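Local coordinates for hypothetical protein BACOVA_04980 (Bacteroides ovatus, PDB 3UFI) that is probably a fimbrial subunit of the fimbrillin-like family that assembles into pili and serves cell adhesion, at residues A[96-101]-A[151-156]. Sequence-based numbering, arbitrary orientation.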
# COMPACT_ATOMS: atom_id res chain seq x y z
N PHE A 96 1.99 20.78 -16.18
CA PHE A 96 2.99 19.84 -15.70
C PHE A 96 2.33 18.54 -15.34
O PHE A 96 1.13 18.52 -15.04
CB PHE A 96 3.72 20.39 -14.46
CG PHE A 96 4.46 21.69 -14.67
CD1 PHE A 96 3.79 22.91 -14.63
CD2 PHE A 96 5.84 21.69 -14.87
CE1 PHE A 96 4.48 24.10 -14.84
CE2 PHE A 96 6.53 22.89 -15.05
CZ PHE A 96 5.85 24.08 -15.03
N THR A 97 3.10 17.46 -15.40
CA THR A 97 2.72 16.15 -14.94
C THR A 97 3.55 15.87 -13.70
O THR A 97 4.76 16.03 -13.73
CB THR A 97 2.87 15.07 -16.01
OG1 THR A 97 2.05 15.40 -17.12
CG2 THR A 97 2.48 13.68 -15.48
N LEU A 98 2.88 15.48 -12.61
CA LEU A 98 3.55 15.16 -11.36
C LEU A 98 3.14 13.80 -10.89
O LEU A 98 1.99 13.43 -11.06
CB LEU A 98 3.20 16.20 -10.25
CG LEU A 98 4.08 17.45 -10.11
CD1 LEU A 98 3.93 18.39 -11.31
CD2 LEU A 98 3.71 18.21 -8.84
N ASN A 99 4.07 13.06 -10.28
CA ASN A 99 3.84 11.73 -9.71
C ASN A 99 4.07 11.79 -8.23
O ASN A 99 4.88 12.60 -7.79
CB ASN A 99 4.81 10.67 -10.30
CG ASN A 99 4.79 10.51 -11.78
OD1 ASN A 99 3.74 10.41 -12.41
ND2 ASN A 99 5.97 10.41 -12.35
N ALA A 100 3.42 10.93 -7.47
CA ALA A 100 3.67 10.89 -6.04
C ALA A 100 3.52 9.47 -5.55
O ALA A 100 2.83 8.67 -6.18
CB ALA A 100 2.75 11.85 -5.30
N TYR A 101 4.19 9.13 -4.44
CA TYR A 101 4.08 7.78 -3.89
C TYR A 101 4.21 7.84 -2.39
O TYR A 101 4.74 8.80 -1.85
CB TYR A 101 5.14 6.84 -4.51
CG TYR A 101 6.51 7.06 -3.91
CD1 TYR A 101 7.34 8.08 -4.39
CD2 TYR A 101 6.94 6.33 -2.81
CE1 TYR A 101 8.57 8.33 -3.80
CE2 TYR A 101 8.17 6.59 -2.21
CZ TYR A 101 8.98 7.59 -2.71
OH TYR A 101 10.20 7.86 -2.12
N VAL A 151 -2.65 21.39 -5.84
CA VAL A 151 -2.81 20.15 -6.62
C VAL A 151 -3.20 19.05 -5.64
O VAL A 151 -2.59 18.95 -4.57
CB VAL A 151 -1.57 19.76 -7.50
CG1 VAL A 151 -0.27 19.80 -6.70
CG2 VAL A 151 -1.75 18.38 -8.16
N THR A 152 -4.19 18.24 -6.00
CA THR A 152 -4.58 17.08 -5.20
C THR A 152 -4.23 15.81 -5.94
O THR A 152 -4.75 15.56 -7.03
CB THR A 152 -6.08 17.08 -4.85
OG1 THR A 152 -6.38 18.29 -4.19
CG2 THR A 152 -6.46 15.88 -3.92
N PHE A 153 -3.39 14.98 -5.34
CA PHE A 153 -3.08 13.68 -5.90
C PHE A 153 -4.15 12.67 -5.51
O PHE A 153 -4.61 12.68 -4.36
CB PHE A 153 -1.72 13.17 -5.40
CG PHE A 153 -0.53 13.93 -5.93
CD1 PHE A 153 -0.07 13.72 -7.22
CD2 PHE A 153 0.15 14.82 -5.12
CE1 PHE A 153 1.03 14.42 -7.71
CE2 PHE A 153 1.28 15.50 -5.60
CZ PHE A 153 1.70 15.30 -6.89
N ASP A 154 -4.56 11.81 -6.45
CA ASP A 154 -5.49 10.73 -6.16
C ASP A 154 -4.70 9.42 -6.09
O ASP A 154 -4.36 8.84 -7.13
CB ASP A 154 -6.64 10.63 -7.18
CG ASP A 154 -7.70 9.62 -6.75
OD1 ASP A 154 -7.90 9.46 -5.52
OD2 ASP A 154 -8.31 8.98 -7.64
N PHE A 155 -4.33 9.00 -4.88
CA PHE A 155 -3.53 7.80 -4.66
C PHE A 155 -4.36 6.54 -4.69
O PHE A 155 -5.50 6.52 -4.22
CB PHE A 155 -2.79 7.88 -3.32
CG PHE A 155 -1.72 8.94 -3.19
CD1 PHE A 155 -2.03 10.21 -2.71
CD2 PHE A 155 -0.38 8.63 -3.44
CE1 PHE A 155 -1.02 11.17 -2.51
CE2 PHE A 155 0.62 9.59 -3.25
CZ PHE A 155 0.29 10.85 -2.79
N SER A 156 -3.78 5.47 -5.22
CA SER A 156 -4.38 4.13 -5.21
C SER A 156 -3.45 3.19 -4.50
O SER A 156 -2.25 3.31 -4.67
CB SER A 156 -4.61 3.62 -6.63
OG SER A 156 -5.72 4.27 -7.21
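The methyl of A100 sits squarely over one face of the F153 ring, CB 3.7 Å from the ring centroid and 1° off its normal, a CH-pi contact. With F153 CG anti to the carbonyl carbon (chi1 -70°), the ring is carried toward strand 95-102. The rim of the same ring reaches L98: F153 CZ lies 3.8 Å from L98 CB, and the two side chains cross at about a right angle. F153 CE1 comes within 3.6 Å of L98 O, which meets the ring at its edge. F155 approaches A100 obliquely, F155 CZ 3.7 Å from A100 CB, while Y101 N lies near the ring plane at its edge, 3.8 Å from F155 CE2. The axes of segments 96-101 and 151-156 come within 8.2 Å, their directions 49° apart; the strands face each other through their side chains in the fimbrillin-like domain, consistent with a transthyretin-like sandwich. V46, I17 and A140 also touch F153, and W38 packs edge-to-face with F155. An alanine in place of F153 would probably open a gap beneath A100 and strip L98 of its aromatic neighbour. With every touching residue buried, apolar and CH-pi contacts, with no hydrogen bond across, join the two strands.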